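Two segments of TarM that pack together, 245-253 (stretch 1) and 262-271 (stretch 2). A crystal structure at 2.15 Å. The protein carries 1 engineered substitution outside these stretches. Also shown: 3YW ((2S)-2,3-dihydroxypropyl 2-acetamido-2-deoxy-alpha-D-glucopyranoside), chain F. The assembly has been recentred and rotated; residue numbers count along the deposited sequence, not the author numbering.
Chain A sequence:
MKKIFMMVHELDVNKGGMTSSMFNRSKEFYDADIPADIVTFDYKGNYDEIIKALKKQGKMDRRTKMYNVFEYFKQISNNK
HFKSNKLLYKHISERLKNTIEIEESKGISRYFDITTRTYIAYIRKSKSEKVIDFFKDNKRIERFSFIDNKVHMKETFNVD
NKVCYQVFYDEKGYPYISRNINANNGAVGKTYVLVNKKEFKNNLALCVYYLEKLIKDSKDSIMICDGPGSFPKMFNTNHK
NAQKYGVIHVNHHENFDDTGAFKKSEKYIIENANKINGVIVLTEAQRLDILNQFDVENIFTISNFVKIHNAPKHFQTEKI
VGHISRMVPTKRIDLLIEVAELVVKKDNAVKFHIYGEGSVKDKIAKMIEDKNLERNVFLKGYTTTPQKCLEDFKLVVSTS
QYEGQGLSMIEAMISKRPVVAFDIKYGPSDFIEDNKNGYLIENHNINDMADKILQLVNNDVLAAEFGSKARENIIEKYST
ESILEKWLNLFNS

Stretch 1 (245-253) YGVIHVNHH
Stretch 2 (262-271) FKKSEKYIIE

The ammonium group of Lys 263, the residue at the N-cap position of the helix, reaches back to the backbone of the loop: NZ donates to Asn 251 O at 2.7 Å and, weakly, to His 253 O at 3.2 Å. The side chain points toward stretch 1 with chi1 m, chi2 and chi3 t and chi4 at 114°, a bent end that brings NZ to both carbonyls. The same residue also bonds through its backbone, Lys 263 N donating to His 252 O at 2.9 Å and 165°, so one lysine engages three successive carbonyls. His 252 O also receives a CA-H...O contact from Phe 262 CA at 3.5 Å.

The two backbones come closest here: a single beta bridge pairs His 253 with Phe 262, CA atoms 4.2 Å apart. Both are extended, with phi/psi of -81/153 and -103/146, whereas His 252 is turned at -72/-9. Phe 262 (chi1 m, chi2 -65°) lies rim to rim with His 252 (chi1 p, chi2 -63°); their planes are 8° apart, but the centroids are offset by 5.5 Å, and neither ring covers the other. The His 253 ring (chi1 m, chi2 88°) meets Phe 262 obliquely, with planes at 35° and CD2 to Phe 262 CE1 at 3.6 Å. Asn 251 (chi1 t) steadies that histidine: its OD1 accepts from His 253 N at 3.0 Å and from His 253 ND1 at 2.8 Å.

Stretch 1 enters as a strand already under way at Tyr 245. Stretch 2 is helical from Lys 264 to Glu 271, its i to i-4 bonds beginning with Lys 267 N to Lys 263 O at 3.0 Å. Gly 246 lies 6.8 Å from Ile 269, CA to CA; an ideal CB on this glycine would sit tightly, 3.0 Å from Ile 269 CG2. Ile 248 (m, t) points toward the helix, its CD1 3.5 Å from Ile 270 CG1 and 3.9 Å from Ile 269 CG2; both helix isoleucines are also m, t. Ile 270 CD1 reaches His 252 CB at 3.8 Å.

Glu 266 (m, p, chi3 5°) points toward stretch 1 and brings OE2 to 3.3 Å from Val 250 CG2. A water bridges the stretches, donating to Glu 266 OE2 at 2.8 Å and accepting from His 249 N at 3.1 Å. The CA-to-CB bond of His 249 points sideways; with chi1 m and chi2 -90° its ND1 hydrogen-bonds 3YW O6 at 2.7 Å, near the ring plane.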

# COMPACT_ATOMS: atom_id res chain seq x y z
N TYR A 245 -9.10 -15.93 6.71
CA TYR A 245 -7.64 -16.10 6.68
C TYR A 245 -6.99 -14.77 6.87
O TYR A 245 -7.50 -13.76 6.40
CB TYR A 245 -7.15 -16.68 5.32
CG TYR A 245 -7.69 -18.06 5.03
CD1 TYR A 245 -7.08 -19.20 5.56
CD2 TYR A 245 -8.87 -18.23 4.31
CE1 TYR A 245 -7.61 -20.47 5.35
CE2 TYR A 245 -9.40 -19.50 4.08
CZ TYR A 245 -8.77 -20.61 4.61
OH TYR A 245 -9.32 -21.86 4.44
N GLY A 246 -5.85 -14.80 7.53
CA GLY A 246 -5.03 -13.60 7.73
C GLY A 246 -3.71 -13.88 7.04
O GLY A 246 -3.17 -14.97 7.20
N VAL A 247 -3.22 -12.93 6.19
CA VAL A 247 -1.90 -13.09 5.57
C VAL A 247 -0.96 -12.08 6.25
O VAL A 247 -1.23 -10.88 6.21
CB VAL A 247 -1.86 -12.93 4.01
CG1 VAL A 247 -0.42 -12.95 3.49
CG2 VAL A 247 -2.70 -14.01 3.30
N ILE A 248 0.11 -12.58 6.88
CA ILE A 248 1.14 -11.73 7.51
C ILE A 248 2.22 -11.47 6.43
O ILE A 248 2.79 -12.40 5.86
CB ILE A 248 1.62 -12.31 8.85
CG1 ILE A 248 0.49 -12.06 9.91
CG2 ILE A 248 2.95 -11.66 9.28
CD1 ILE A 248 0.59 -12.68 11.18
N HIS A 249 2.39 -10.21 6.06
CA HIS A 249 3.29 -9.84 4.97
C HIS A 249 4.69 -9.42 5.46
O HIS A 249 5.59 -9.24 4.65
CB HIS A 249 2.67 -8.69 4.15
CG HIS A 249 1.51 -9.13 3.31
ND1 HIS A 249 1.70 -9.58 2.02
CD2 HIS A 249 0.20 -9.18 3.61
CE1 HIS A 249 0.49 -9.88 1.57
NE2 HIS A 249 -0.44 -9.66 2.50
N VAL A 250 4.86 -9.28 6.75
CA VAL A 250 6.10 -8.72 7.32
C VAL A 250 6.73 -9.62 8.39
O VAL A 250 6.08 -10.51 8.92
CB VAL A 250 5.82 -7.30 7.91
CG1 VAL A 250 5.25 -6.33 6.86
CG2 VAL A 250 4.85 -7.38 9.10
N ASN A 251 7.95 -9.28 8.79
CA ASN A 251 8.57 -9.89 9.94
C ASN A 251 7.71 -9.38 11.13
O ASN A 251 7.48 -8.17 11.26
CB ASN A 251 10.04 -9.44 10.05
CG ASN A 251 10.80 -10.11 11.17
OD1 ASN A 251 10.25 -10.40 12.23
ND2 ASN A 251 12.10 -10.36 10.97
N HIS A 252 7.17 -10.32 11.94
CA HIS A 252 6.26 -10.03 13.05
C HIS A 252 6.96 -9.37 14.26
O HIS A 252 6.29 -8.92 15.19
CB HIS A 252 5.51 -11.29 13.45
CG HIS A 252 6.42 -12.37 13.94
ND1 HIS A 252 7.38 -12.95 13.10
CD2 HIS A 252 6.51 -12.94 15.17
CE1 HIS A 252 8.03 -13.82 13.85
NE2 HIS A 252 7.54 -13.86 15.10
N HIS A 253 8.29 -9.30 14.27
CA HIS A 253 8.97 -8.62 15.36
C HIS A 253 8.94 -7.12 15.07
O HIS A 253 8.90 -6.70 13.89
CB HIS A 253 10.44 -9.04 15.50
CG HIS A 253 10.63 -10.49 15.80
ND1 HIS A 253 10.73 -11.44 14.77
CD2 HIS A 253 10.86 -11.10 16.98
CE1 HIS A 253 10.96 -12.60 15.37
NE2 HIS A 253 11.06 -12.45 16.70
N PHE A 262 7.07 -7.60 19.73
CA PHE A 262 6.29 -7.99 18.55
C PHE A 262 5.44 -6.84 18.09
O PHE A 262 4.98 -6.07 18.92
CB PHE A 262 5.41 -9.21 18.88
CG PHE A 262 6.22 -10.43 19.19
CD1 PHE A 262 7.03 -11.02 18.22
CD2 PHE A 262 6.21 -10.99 20.46
CE1 PHE A 262 7.81 -12.13 18.51
CE2 PHE A 262 6.99 -12.11 20.75
CZ PHE A 262 7.79 -12.67 19.77
N LYS A 263 5.22 -6.70 16.77
CA LYS A 263 4.35 -5.66 16.21
C LYS A 263 2.93 -5.93 16.73
O LYS A 263 2.51 -7.08 16.75
CB LYS A 263 4.36 -5.69 14.67
CG LYS A 263 5.71 -5.36 14.04
CD LYS A 263 5.65 -5.39 12.53
CE LYS A 263 6.78 -4.61 11.91
NZ LYS A 263 7.74 -5.47 11.15
N LYS A 264 2.24 -4.90 17.22
CA LYS A 264 0.89 -5.03 17.79
C LYS A 264 -0.15 -5.68 16.89
O LYS A 264 -0.80 -6.62 17.34
CB LYS A 264 0.37 -3.74 18.43
CG LYS A 264 0.39 -3.84 19.97
CD LYS A 264 1.57 -3.14 20.65
CE LYS A 264 2.71 -4.08 21.01
NZ LYS A 264 3.94 -3.32 21.36
N SER A 265 -0.30 -5.21 15.65
CA SER A 265 -1.31 -5.76 14.71
C SER A 265 -1.07 -7.22 14.41
O SER A 265 -1.96 -8.04 14.63
CB SER A 265 -1.32 -4.98 13.40
OG SER A 265 -1.56 -3.60 13.61
N GLU A 266 0.17 -7.57 13.99
CA GLU A 266 0.58 -8.95 13.69
C GLU A 266 0.46 -9.87 14.89
O GLU A 266 0.04 -11.01 14.72
CB GLU A 266 1.99 -9.00 13.07
CG GLU A 266 2.03 -8.49 11.63
CD GLU A 266 1.95 -6.98 11.42
OE1 GLU A 266 1.96 -6.23 12.41
OE2 GLU A 266 1.91 -6.55 10.25
N LYS A 267 0.72 -9.35 16.10
CA LYS A 267 0.62 -10.15 17.34
C LYS A 267 -0.82 -10.60 17.60
O LYS A 267 -1.06 -11.75 17.99
CB LYS A 267 1.18 -9.37 18.54
CG LYS A 267 1.14 -10.13 19.88
CD LYS A 267 1.95 -9.39 20.94
CE LYS A 267 1.60 -9.85 22.33
NZ LYS A 267 0.40 -9.16 22.87
N TYR A 268 -1.77 -9.68 17.35
CA TYR A 268 -3.20 -9.95 17.49
C TYR A 268 -3.69 -10.99 16.46
O TYR A 268 -4.49 -11.86 16.80
CB TYR A 268 -3.99 -8.63 17.40
CG TYR A 268 -5.46 -8.80 17.69
CD1 TYR A 268 -5.91 -9.03 18.99
CD2 TYR A 268 -6.40 -8.72 16.67
CE1 TYR A 268 -7.27 -9.19 19.26
CE2 TYR A 268 -7.76 -8.86 16.94
CZ TYR A 268 -8.19 -9.10 18.23
OH TYR A 268 -9.53 -9.26 18.47
N ILE A 269 -3.20 -10.93 15.22
CA ILE A 269 -3.53 -11.90 14.18
C ILE A 269 -3.04 -13.30 14.61
O ILE A 269 -3.85 -14.23 14.69
CB ILE A 269 -2.98 -11.46 12.80
CG1 ILE A 269 -3.57 -10.07 12.38
CG2 ILE A 269 -3.26 -12.52 11.71
CD1 ILE A 269 -2.88 -9.43 11.20
N ILE A 270 -1.74 -13.42 14.92
CA ILE A 270 -1.09 -14.67 15.34
C ILE A 270 -1.78 -15.30 16.55
O ILE A 270 -2.09 -16.49 16.51
CB ILE A 270 0.42 -14.46 15.61
CG1 ILE A 270 1.17 -14.04 14.33
CG2 ILE A 270 1.04 -15.71 16.26
CD1 ILE A 270 2.65 -13.47 14.64
N GLU A 271 -2.02 -14.51 17.60
CA GLU A 271 -2.67 -15.00 18.82
C GLU A 271 -4.08 -15.53 18.61
O GLU A 271 -4.52 -16.41 19.35
CB GLU A 271 -2.62 -13.94 19.92
CG GLU A 271 -1.23 -13.87 20.53
CD GLU A 271 -0.99 -12.78 21.55
OE1 GLU A 271 -1.72 -11.75 21.52
OE2 GLU A 271 -0.04 -12.92 22.36
O3A 3YW F . 3.19 -3.24 6.12
C4A 3YW F . 3.86 -4.91 2.83
C5A 3YW F . 4.10 -4.05 4.05
O5 3YW F . 4.61 -7.67 1.71
C6A 3YW F . 2.96 -4.12 5.03
C5 3YW F . 5.34 -8.15 0.56
C6 3YW F . 4.37 -8.98 -0.24
C4 3YW F . 6.58 -8.89 1.05
O6 3YW F . 3.86 -10.07 0.51
C3 3YW F . 7.50 -7.89 1.72
O4 3YW F . 7.26 -9.48 -0.06
O3 3YW F . 8.68 -8.52 2.23
O7 3YW F . 8.15 -6.66 5.22
C7 3YW F . 8.22 -5.81 4.33
C8 3YW F . 9.08 -4.59 4.47
N2 3YW F . 7.55 -5.93 3.18
C2 3YW F . 6.78 -7.11 2.82
C1 3YW F . 5.32 -6.75 2.53
O1 3YW F . 5.06 -5.41 2.23
O2 3YW F . 4.30 -2.70 3.63
O HOH W 1 1.27 -8.09 7.98